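Glycosyl hydrolase family 2, TIM barrel domain protein (Faecalibacterium prausnitzii A2-165, PDB 6ED2) is a gut bacterial beta-glucuronidase of glycosyl hydrolase family 2, which probably cleaves glucuronic acid from beta-glucuronides. Local coordinates at residues S549-S553 and A554-N558; A59-L63 and D64-S68; I147-Y150 and N151-N154. One frame throughout, in Å; residues are numbered along the deposited sequence.

Along the chain, contact 2 (59-68) comes first, then contact 3 (147-154) and finally contact 1 (549-558). The first two share the sugar-binding domain, their centres about 19 Å apart and their nearest atoms about 6 Å. Contact 2 leads into strand 69-73 and contact 3 into strand 152-161, both of one antiparallel sheet, and K155 of the latter strand reaches back to D64. Contact 1 begins helix 554-570 of the TIM-barrel domain, on the opposite side of the chain's centre from contact 3, with about 60 Å between centres. Contacts 1 and 3 also touch other subunits, whereas contact 2 lies within its own chain, joining the loop to the sheet of its domain.

Contact 1: residues S549-S553 and A554-N558; sequences SVMWS and AEYQN
S553 is the N-cap of helix 554-570 in the TIM-barrel domain, and its side chain accepts the capping bond from Y556: OG lies 3.0 Å from Y556 N, with a nearly straight N-H...O angle of 165°. S553 OG in turn donates to V550 O, 2.7 Å away, and so ties the helix start to the type II turn V550-S553. V550 O is gripped twice, because S553 N also donates to it at 2.9 Å. The S553 carbonyl begins the regular helical pattern, its O accepting from Q557 N at 3.1 Å. Serine suits the place: its hydroxyl is short enough to stay beside the backbone and can both give and accept. At the third position of the turn W552 adopts positive phi; its NE1 bonds to I591 O, and M551 N to E589, both of the second subunit.

The turn also packs against the tyrosine. Y556 holds CG anti to its own backbone N (chi1 -168°), which carries the ring alongside M551. M551 CG sits over one ring face, offset toward the rim and 3.6 Å from Y556 CZ, in a CH-pi contact; its sulfur approaches obliquely as a Met-aromatic partner. The slim, unbranched methionine can bring a methylene, CG, down on the ring face, while the bend at chi3 leaves the sulfur to one side. The phenol oxygen is held by G499 O and G505 N, while E555 binds H545 and the backbone N of K546 in its own chain and Y613 of the third subunit. At the ring edge, near its plane, S549 OG stands 3.7 Å from Y556 CD1 and bonds to E559.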
ATOM      1  N   SER A 549       7.966  -3.580  16.674  1.00 29.18           N
ATOM      2  CA  SER A 549       8.342  -2.720  15.559  1.00 29.14           C
ATOM      3  C   SER A 549       9.555  -3.255  14.805  1.00 29.03           C
ATOM      4  O   SER A 549      10.365  -4.025  15.328  1.00 28.36           O
ATOM      5  CB  SER A 549       8.647  -1.302  16.050  1.00 29.92           C
ATOM      6  OG  SER A 549       9.714  -1.283  16.995  1.00 30.73           O
ATOM      7  N   VAL A 550       9.656  -2.830  13.544  1.00 28.60           N
ATOM      8  CA  VAL A 550      10.891  -2.878  12.771  1.00 31.38           C
ATOM      9  C   VAL A 550      11.124  -1.497  12.173  1.00 32.04           C
ATOM     10  O   VAL A 550      10.177  -0.763  11.860  1.00 27.91           O
ATOM     11  CB  VAL A 550      10.858  -3.946  11.657  1.00 30.74           C
ATOM     12  CG1 VAL A 550      10.783  -5.356  12.265  1.00 29.47           C
ATOM     13  CG2 VAL A 550       9.677  -3.685  10.697  1.00 27.25           C
ATOM     14  N   MET A 551      12.396  -1.130  12.040  1.00 30.11           N
ATOM     15  CA  MET A 551      12.732   0.077  11.301  1.00 31.22           C
ATOM     16  C   MET A 551      11.975   0.083   9.980  1.00 28.00           C
ATOM     17  O   MET A 551      11.896  -0.949   9.304  1.00 27.51           O
ATOM     18  CB  MET A 551      14.243   0.147  11.061  1.00 29.50           C
ATOM     19  CG  MET A 551      15.055   0.334  12.344  1.00 34.26           C
ATOM     20  SD  MET A 551      16.820   0.170  12.015  1.00 34.06           S
ATOM     21  CE  MET A 551      17.241   1.852  11.551  1.00 30.26           C
ATOM     22  N   TRP A 552      11.373   1.242   9.668  1.00 25.57           N
ATOM     23  CA  TRP A 552      10.514   1.545   8.515  1.00 29.71           C
ATOM     24  C   TRP A 552       9.017   1.426   8.826  1.00 31.67           C
ATOM     25  O   TRP A 552       8.192   1.838   8.001  1.00 38.51           O
ATOM     26  CB  TRP A 552      10.855   0.687   7.284  1.00 24.57           C
ATOM     27  CG  TRP A 552      12.040   1.206   6.505  1.00 33.48           C
ATOM     28  CD1 TRP A 552      13.356   0.841   6.662  1.00 31.16           C
ATOM     29  CD2 TRP A 552      12.021   2.187   5.452  1.00 29.73           C
ATOM     30  NE1 TRP A 552      14.149   1.529   5.767  1.00 34.44           N
ATOM     31  CE2 TRP A 552      13.358   2.365   5.019  1.00 32.80           C
ATOM     32  CE3 TRP A 552      11.008   2.937   4.842  1.00 30.99           C
ATOM     33  CZ2 TRP A 552      13.705   3.261   3.993  1.00 32.58           C
ATOM     34  CZ3 TRP A 552      11.358   3.827   3.806  1.00 32.48           C
ATOM     35  CH2 TRP A 552      12.691   3.979   3.405  1.00 32.31           C
ATOM     36  N   SER A 553       8.646   0.911  10.003  1.00 28.84           N
ATOM     37  CA  SER A 553       7.247   0.787  10.414  1.00 27.78           C
ATOM     38  C   SER A 553       6.761   2.019  11.178  1.00 28.97           C
ATOM     39  O   SER A 553       7.543   2.773  11.774  1.00 27.41           O
ATOM     40  CB  SER A 553       7.047  -0.436  11.309  1.00 25.47           C
ATOM     41  OG  SER A 553       7.617  -0.171  12.586  1.00 26.98           O
ATOM     42  N   ALA A 554       5.430   2.188  11.185  1.00 27.59           N
ATOM     43  CA  ALA A 554       4.815   3.260  11.968  1.00 29.43           C
ATOM     44  C   ALA A 554       5.171   3.133  13.441  1.00 29.39           C
ATOM     45  O   ALA A 554       5.447   4.138  14.112  1.00 27.97           O
ATOM     46  CB  ALA A 554       3.296   3.246  11.793  1.00 27.44           C
ATOM     47  N   GLU A 555       5.176   1.899  13.954  1.00 24.93           N
ATOM     48  CA  GLU A 555       5.505   1.657  15.351  1.00 24.06           C
ATOM     49  C   GLU A 555       6.910   2.138  15.678  1.00 27.56           C
ATOM     50  O   GLU A 555       7.131   2.781  16.711  1.00 28.53           O
ATOM     51  CB  GLU A 555       5.383   0.167  15.667  1.00 26.07           C
ATOM     52  CG  GLU A 555       3.956  -0.290  15.910  1.00 31.12           C
ATOM     53  CD  GLU A 555       3.154  -0.417  14.620  1.00 32.71           C
ATOM     54  OE1 GLU A 555       3.763  -0.400  13.512  1.00 30.71           O
ATOM     55  OE2 GLU A 555       1.910  -0.547  14.729  1.00 35.15           O
ATOM     56  N   TYR A 556       7.881   1.794  14.828  1.00 30.27           N
ATOM     57  CA  TYR A 556       9.246   2.213  15.083  1.00 25.85           C
ATOM     58  C   TYR A 556       9.331   3.732  15.129  1.00 25.68           C
ATOM     59  O   TYR A 556       9.896   4.303  16.068  1.00 28.89           O
ATOM     60  CB  TYR A 556      10.194   1.636  14.024  1.00 26.92           C
ATOM     61  CG  TYR A 556      11.637   1.806  14.437  1.00 31.91           C
ATOM     62  CD1 TYR A 556      12.236   0.908  15.319  1.00 31.91           C
ATOM     63  CD2 TYR A 556      12.379   2.911  14.014  1.00 27.97           C
ATOM     64  CE1 TYR A 556      13.540   1.079  15.734  1.00 35.42           C
ATOM     65  CE2 TYR A 556      13.680   3.089  14.417  1.00 29.11           C
ATOM     66  CZ  TYR A 556      14.262   2.172  15.279  1.00 37.42           C
ATOM     67  OH  TYR A 556      15.560   2.350  15.699  1.00 32.31           O
ATOM     68  N   GLN A 557       8.749   4.404  14.134  1.00 27.29           N
ATOM     69  CA  GLN A 557       8.777   5.867  14.113  1.00 25.19           C
ATOM     70  C   GLN A 557       8.214   6.440  15.405  1.00 26.22           C
ATOM     71  O   GLN A 557       8.838   7.308  16.033  1.00 28.56           O
ATOM     72  CB  GLN A 557       8.016   6.396  12.891  1.00 25.09           C
ATOM     73  CG  GLN A 557       7.708   7.895  12.928  1.00 27.10           C
ATOM     74  CD  GLN A 557       8.905   8.770  12.563  1.00 28.03           C
ATOM     75  OE1 GLN A 557      10.057   8.395  12.792  1.00 30.55           O
ATOM     76  NE2 GLN A 557       8.635   9.938  11.979  1.00 24.75           N
ATOM     77  N   ASN A 558       7.056   5.936  15.850  1.00 28.94           N
ATOM     78  CA  ASN A 558       6.486   6.430  17.104  1.00 29.49           C
ATOM     79  C   ASN A 558       7.399   6.140  18.295  1.00 31.89           C
ATOM     80  O   ASN A 558       7.528   6.974  19.202  1.00 26.27           O
ATOM     81  CB  ASN A 558       5.098   5.829  17.340  1.00 33.69           C
ATOM     82  CG  ASN A 558       3.969   6.652  16.677  1.00 47.87           C
ATOM     83  OD1 ASN A 558       4.206   7.515  15.810  1.00 38.53           O
ATOM     84  ND2 ASN A 558       2.734   6.379  17.088  1.00 48.01           N
TER

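Contact 2: residues A59-L63 and D64-S68; sequences AGWAL and DLPSS
G60 O is gripped by two backbone amides: L63 N at 3.0 Å and, in a weak bond, D64 N at 3.4 Å. G60 closes helix 56-59 as the positive-phi residue of a Schellman motif in the sugar-binding domain. Glycine suits this position because, at phi 88°, a CB would jam against the carbonyl O of A59. The chain then curls back, so that W61 meets L65 and P66.

W61 sets CG opposite its carbonyl carbon (chi1 -67°), and its broad indole can take P66 on a face while the branched end of L65 reaches CE3. P66 CD lies 3.5 Å from the centroid of the five-membered ring and only 11° off the normal, a CH-pi contact. The rigid pyrrolidine thus presents CD and CG together to the ring, CG standing 3.5 Å from W61 NE1. L65 comes obliquely, its CD2 branch 3.6 Å from W61 CE3. The indole also meets W94 and touches S49 and D51, which places the loop against strands 38-51 and 92-101.

At the exposed side D64 forms a salt bridge with K155, whose NZ also bonds to L63 O. The backbone O of D64 meets W61 CA at 3.3 Å in a CA-H...O contact.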
ATOM      1  N   ALA A  59      24.024  29.254 -32.519  1.00 43.09           N
ATOM      2  CA  ALA A  59      23.092  28.861 -33.568  1.00 39.56           C
ATOM      3  C   ALA A  59      21.886  29.782 -33.678  1.00 33.86           C
ATOM      4  O   ALA A  59      21.081  29.589 -34.585  1.00 39.88           O
ATOM      5  CB  ALA A  59      22.614  27.422 -33.354  1.00 36.63           C
ATOM      6  N   GLY A  60      21.740  30.772 -32.804  1.00 35.79           N
ATOM      7  CA  GLY A  60      20.636  31.713 -32.914  1.00 34.43           C
ATOM      8  C   GLY A  60      19.347  31.318 -32.224  1.00 37.78           C
ATOM      9  O   GLY A  60      18.290  31.860 -32.574  1.00 37.88           O
ATOM     10  N   TRP A  61      19.396  30.410 -31.240  1.00 36.98           N
ATOM     11  CA  TRP A  61      18.177  29.978 -30.549  1.00 36.23           C
ATOM     12  C   TRP A  61      17.506  31.104 -29.774  1.00 34.99           C
ATOM     13  O   TRP A  61      16.300  31.028 -29.506  1.00 36.26           O
ATOM     14  CB  TRP A  61      18.471  28.836 -29.571  1.00 32.15           C
ATOM     15  CG  TRP A  61      18.877  27.552 -30.200  1.00 35.30           C
ATOM     16  CD1 TRP A  61      19.386  27.372 -31.455  1.00 32.57           C
ATOM     17  CD2 TRP A  61      18.810  26.249 -29.599  1.00 32.26           C
ATOM     18  NE1 TRP A  61      19.641  26.032 -31.671  1.00 37.83           N
ATOM     19  CE2 TRP A  61      19.297  25.324 -30.549  1.00 32.75           C
ATOM     20  CE3 TRP A  61      18.388  25.777 -28.348  1.00 28.82           C
ATOM     21  CZ2 TRP A  61      19.378  23.953 -30.289  1.00 32.95           C
ATOM     22  CZ3 TRP A  61      18.472  24.409 -28.087  1.00 31.20           C
ATOM     23  CH2 TRP A  61      18.958  23.514 -29.057  1.00 34.13           C
ATOM     24  N   ALA A  62      18.255  32.134 -29.376  1.00 36.12           N
ATOM     25  CA  ALA A  62      17.625  33.262 -28.695  1.00 38.55           C
ATOM     26  C   ALA A  62      16.664  34.019 -29.607  1.00 40.93           C
ATOM     27  O   ALA A  62      15.784  34.731 -29.107  1.00 37.94           O
ATOM     28  CB  ALA A  62      18.688  34.214 -28.152  1.00 30.17           C
ATOM     29  N   LEU A  63      16.817  33.881 -30.926  1.00 37.10           N
ATOM     30  CA  LEU A  63      15.909  34.485 -31.894  1.00 41.60           C
ATOM     31  C   LEU A  63      14.735  33.571 -32.225  1.00 45.87           C
ATOM     32  O   LEU A  63      13.612  34.054 -32.394  1.00 51.67           O
ATOM     33  CB  LEU A  63      16.664  34.849 -33.171  1.00 39.25           C
ATOM     34  CG  LEU A  63      17.712  35.948 -33.011  1.00 43.62           C
ATOM     35  CD1 LEU A  63      18.722  35.902 -34.151  1.00 47.65           C
ATOM     36  CD2 LEU A  63      17.030  37.294 -32.941  1.00 40.81           C
ATOM     37  N   ASP A  64      14.967  32.263 -32.333  1.00 45.83           N
ATOM     38  CA  ASP A  64      13.882  31.290 -32.257  1.00 48.31           C
ATOM     39  C   ASP A  64      14.461  29.912 -31.984  1.00 42.82           C
ATOM     40  O   ASP A  64      15.511  29.552 -32.525  1.00 43.78           O
ATOM     41  CB  ASP A  64      13.019  31.240 -33.532  1.00 57.94           C
ATOM     42  CG  ASP A  64      11.515  31.105 -33.220  1.00 62.46           C
ATOM     43  OD1 ASP A  64      10.777  32.089 -33.449  1.00 68.73           O
ATOM     44  OD2 ASP A  64      11.069  30.035 -32.732  1.00 67.18           O
ATOM     45  N   LEU A  65      13.764  29.158 -31.146  1.00 42.42           N
ATOM     46  CA  LEU A  65      14.091  27.763 -30.923  1.00 43.53           C
ATOM     47  C   LEU A  65      13.760  26.979 -32.182  1.00 44.24           C
ATOM     48  O   LEU A  65      12.604  27.009 -32.628  1.00 47.98           O
ATOM     49  CB  LEU A  65      13.304  27.213 -29.732  1.00 42.29           C
ATOM     50  CG  LEU A  65      13.719  27.727 -28.362  1.00 44.20           C
ATOM     51  CD1 LEU A  65      12.862  27.083 -27.283  1.00 34.80           C
ATOM     52  CD2 LEU A  65      15.199  27.436 -28.152  1.00 32.76           C
ATOM     53  N   PRO A  66      14.730  26.293 -32.796  1.00 45.19           N
ATOM     54  CA  PRO A  66      14.417  25.494 -33.997  1.00 46.76           C
ATOM     55  C   PRO A  66      13.363  24.424 -33.759  1.00 50.94           C
ATOM     56  O   PRO A  66      12.464  24.246 -34.590  1.00 53.05           O
ATOM     57  CB  PRO A  66      15.781  24.884 -34.378  1.00 40.68           C
ATOM     58  CG  PRO A  66      16.667  25.095 -33.190  1.00 44.54           C
ATOM     59  CD  PRO A  66      16.175  26.348 -32.533  1.00 40.74           C
ATOM     60  N   SER A  67      13.451  23.694 -32.654  1.00 47.71           N
ATOM     61  CA  SER A  67      12.398  22.779 -32.249  1.00 40.88           C
ATOM     62  C   SER A  67      12.160  22.970 -30.761  1.00 42.53           C
ATOM     63  O   SER A  67      13.066  23.354 -30.020  1.00 40.69           O
ATOM     64  CB  SER A  67      12.761  21.326 -32.568  1.00 38.61           C
ATOM     65  OG  SER A  67      13.830  20.886 -31.757  1.00 48.19           O
ATOM     66  N   SER A  68      10.934  22.715 -30.323  1.00 36.59           N
ATOM     67  CA  SER A  68      10.607  22.974 -28.934  1.00 35.60           C
ATOM     68  C   SER A  68       9.434  22.107 -28.512  1.00 36.06           C
ATOM     69  O   SER A  68       8.750  21.501 -29.336  1.00 34.78           O
ATOM     70  CB  SER A  68      10.300  24.455 -28.715  1.00 33.41           C
ATOM     71  OG  SER A  68       9.064  24.797 -29.297  1.00 35.44           O
TER

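Contact 3: residues I147-Y150 and N151-N154; sequences IVRY and NQFN
N154 clasps the backbone of R149 with both ends of its side-chain amide, bracing the type II turn R149-Q152 that leads into strand 152-161 of the sugar-binding domain. OD1 accepts from R149 N at 2.8 Å, and ND2 donates to R149 O at 3.1 Å with an N-H...O angle of 169°. Both bonds use lone pairs in the carbonyl planes. Asparagine suits the place because one flat group offers acceptor and donor side by side; with CG beside its own backbone N (chi1 -65°), the amide reaches across the turn. OD1 has a second donor in N126 ND2, and V148 CA packs 3.2 Å from the same oxygen. A leucine in its place would probably leave R149 N and O without these mates and take an acceptor from N126.

The turn has other polar ties. N151 takes positive phi, a conformation asparagine tolerates well, and its OD1 accepts from A103 N while ND2 gives a weak bond to T35 O of the fourth subunit. The phenol of Y150 bonds to T145 O. On the exposed side the side chains of R149 and Q152 cross, their guanidinium and amide planes only 18° apart. They touch through the aliphatic base of the arginine, where Q152 NE2 lies 3.6 Å from R149 CB.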
ATOM      1  N   ILE A 147      15.210  47.850 -25.135  1.00 32.89           N
ATOM      2  CA  ILE A 147      15.317  46.701 -26.015  1.00 34.65           C
ATOM      3  C   ILE A 147      13.970  46.294 -26.613  1.00 32.53           C
ATOM      4  O   ILE A 147      13.941  45.710 -27.703  1.00 34.56           O
ATOM      5  CB  ILE A 147      15.960  45.516 -25.259  1.00 36.49           C
ATOM      6  CG1 ILE A 147      17.261  45.960 -24.589  1.00 39.83           C
ATOM      7  CG2 ILE A 147      16.232  44.367 -26.192  1.00 37.66           C
ATOM      8  CD1 ILE A 147      18.321  46.409 -25.582  1.00 42.29           C
ATOM      9  N   VAL A 148      12.866  46.577 -25.941  1.00 29.68           N
ATOM     10  CA  VAL A 148      11.558  46.111 -26.388  1.00 37.07           C
ATOM     11  C   VAL A 148      11.044  46.991 -27.519  1.00 37.85           C
ATOM     12  O   VAL A 148      11.396  48.172 -27.636  1.00 37.55           O
ATOM     13  CB  VAL A 148      10.558  46.090 -25.215  1.00 33.41           C
ATOM     14  CG1 VAL A 148      10.916  44.982 -24.233  1.00 28.47           C
ATOM     15  CG2 VAL A 148      10.523  47.451 -24.531  1.00 28.57           C
ATOM     16  N   ARG A 149      10.197  46.406 -28.362  1.00 37.36           N
ATOM     17  CA  ARG A 149       9.394  47.172 -29.305  1.00 34.10           C
ATOM     18  C   ARG A 149       8.045  47.455 -28.657  1.00 34.56           C
ATOM     19  O   ARG A 149       7.407  46.542 -28.118  1.00 34.29           O
ATOM     20  CB  ARG A 149       9.206  46.413 -30.620  1.00 39.24           C
ATOM     21  CG  ARG A 149      10.463  45.790 -31.196  1.00 41.76           C
ATOM     22  CD  ARG A 149      10.146  44.399 -31.735  1.00 50.14           C
ATOM     23  NE  ARG A 149      11.328  43.692 -32.232  1.00 56.36           N
ATOM     24  CZ  ARG A 149      11.406  42.365 -32.344  1.00 61.43           C
ATOM     25  NH1 ARG A 149      12.521  41.795 -32.812  1.00 53.35           N
ATOM     26  NH2 ARG A 149      10.367  41.603 -31.980  1.00 50.20           N
ATOM     27  N   TYR A 150       7.618  48.714 -28.711  1.00 30.91           N
ATOM     28  CA  TYR A 150       6.411  49.164 -28.030  1.00 35.66           C
ATOM     29  C   TYR A 150       5.162  48.926 -28.885  1.00 40.41           C
ATOM     30  O   TYR A 150       5.196  49.052 -30.110  1.00 36.65           O
ATOM     31  CB  TYR A 150       6.552  50.641 -27.648  1.00 28.92           C
ATOM     32  CG  TYR A 150       7.548  50.818 -26.518  1.00 38.51           C
ATOM     33  CD1 TYR A 150       7.123  50.924 -25.187  1.00 37.15           C
ATOM     34  CD2 TYR A 150       8.916  50.829 -26.769  1.00 30.41           C
ATOM     35  CE1 TYR A 150       8.036  51.055 -24.150  1.00 33.17           C
ATOM     36  CE2 TYR A 150       9.835  50.964 -25.738  1.00 32.83           C
ATOM     37  CZ  TYR A 150       9.389  51.080 -24.437  1.00 34.46           C
ATOM     38  OH  TYR A 150      10.309  51.206 -23.433  1.00 34.61           O
ATOM     39  N   ASN A 151       4.066  48.558 -28.218  1.00 39.68           N
ATOM     40  CA  ASN A 151       2.834  48.086 -28.857  1.00 42.82           C
ATOM     41  C   ASN A 151       3.100  46.933 -29.825  1.00 43.69           C
ATOM     42  O   ASN A 151       2.448  46.801 -30.863  1.00 43.47           O
ATOM     43  CB  ASN A 151       2.072  49.217 -29.552  1.00 44.47           C
ATOM     44  CG  ASN A 151       0.561  49.081 -29.373  1.00 47.01           C
ATOM     45  OD1 ASN A 151       0.049  49.069 -28.237  1.00 38.24           O
ATOM     46  ND2 ASN A 151      -0.164  48.955 -30.493  1.00 45.65           N
ATOM     47  N   GLN A 152       4.050  46.073 -29.472  1.00 40.37           N
ATOM     48  CA  GLN A 152       4.326  44.873 -30.246  1.00 37.67           C
ATOM     49  C   GLN A 152       4.627  43.731 -29.296  1.00 36.04           C
ATOM     50  O   GLN A 152       4.780  43.919 -28.083  1.00 35.30           O
ATOM     51  CB  GLN A 152       5.495  45.073 -31.218  1.00 37.08           C
ATOM     52  CG  GLN A 152       5.294  46.241 -32.144  1.00 41.76           C
ATOM     53  CD  GLN A 152       6.492  46.502 -33.003  1.00 42.53           C
ATOM     54  OE1 GLN A 152       7.015  45.594 -33.648  1.00 50.32           O
ATOM     55  NE2 GLN A 152       6.946  47.752 -33.015  1.00 47.00           N
ATOM     56  N   PHE A 153       4.711  42.535 -29.873  1.00 34.70           N
ATOM     57  CA  PHE A 153       5.169  41.378 -29.130  1.00 35.99           C
ATOM     58  C   PHE A 153       6.697  41.339 -29.101  1.00 37.69           C
ATOM     59  O   PHE A 153       7.373  41.831 -30.009  1.00 34.03           O
ATOM     60  CB  PHE A 153       4.598  40.093 -29.728  1.00 31.13           C
ATOM     61  CG  PHE A 153       3.166  39.858 -29.353  1.00 35.77           C
ATOM     62  CD1 PHE A 153       2.838  39.357 -28.093  1.00 34.51           C
ATOM     63  CD2 PHE A 153       2.143  40.176 -30.239  1.00 34.93           C
ATOM     64  CE1 PHE A 153       1.517  39.158 -27.719  1.00 32.51           C
ATOM     65  CE2 PHE A 153       0.803  39.984 -29.880  1.00 36.71           C
ATOM     66  CZ  PHE A 153       0.489  39.466 -28.621  1.00 36.54           C
ATOM     67  N   ASN A 154       7.230  40.768 -28.023  1.00 31.16           N
ATOM     68  CA  ASN A 154       8.661  40.672 -27.792  1.00 34.00           C
ATOM     69  C   ASN A 154       9.014  39.250 -27.396  1.00 33.76           C
ATOM     70  O   ASN A 154       8.254  38.595 -26.676  1.00 33.82           O
ATOM     71  CB  ASN A 154       9.083  41.662 -26.704  1.00 31.13           C
ATOM     72  CG  ASN A 154       8.888  43.103 -27.139  1.00 33.36           C
ATOM     73  OD1 ASN A 154       9.811  43.721 -27.663  1.00 35.94           O
ATOM     74  ND2 ASN A 154       7.686  43.635 -26.946  1.00 29.26           N
TER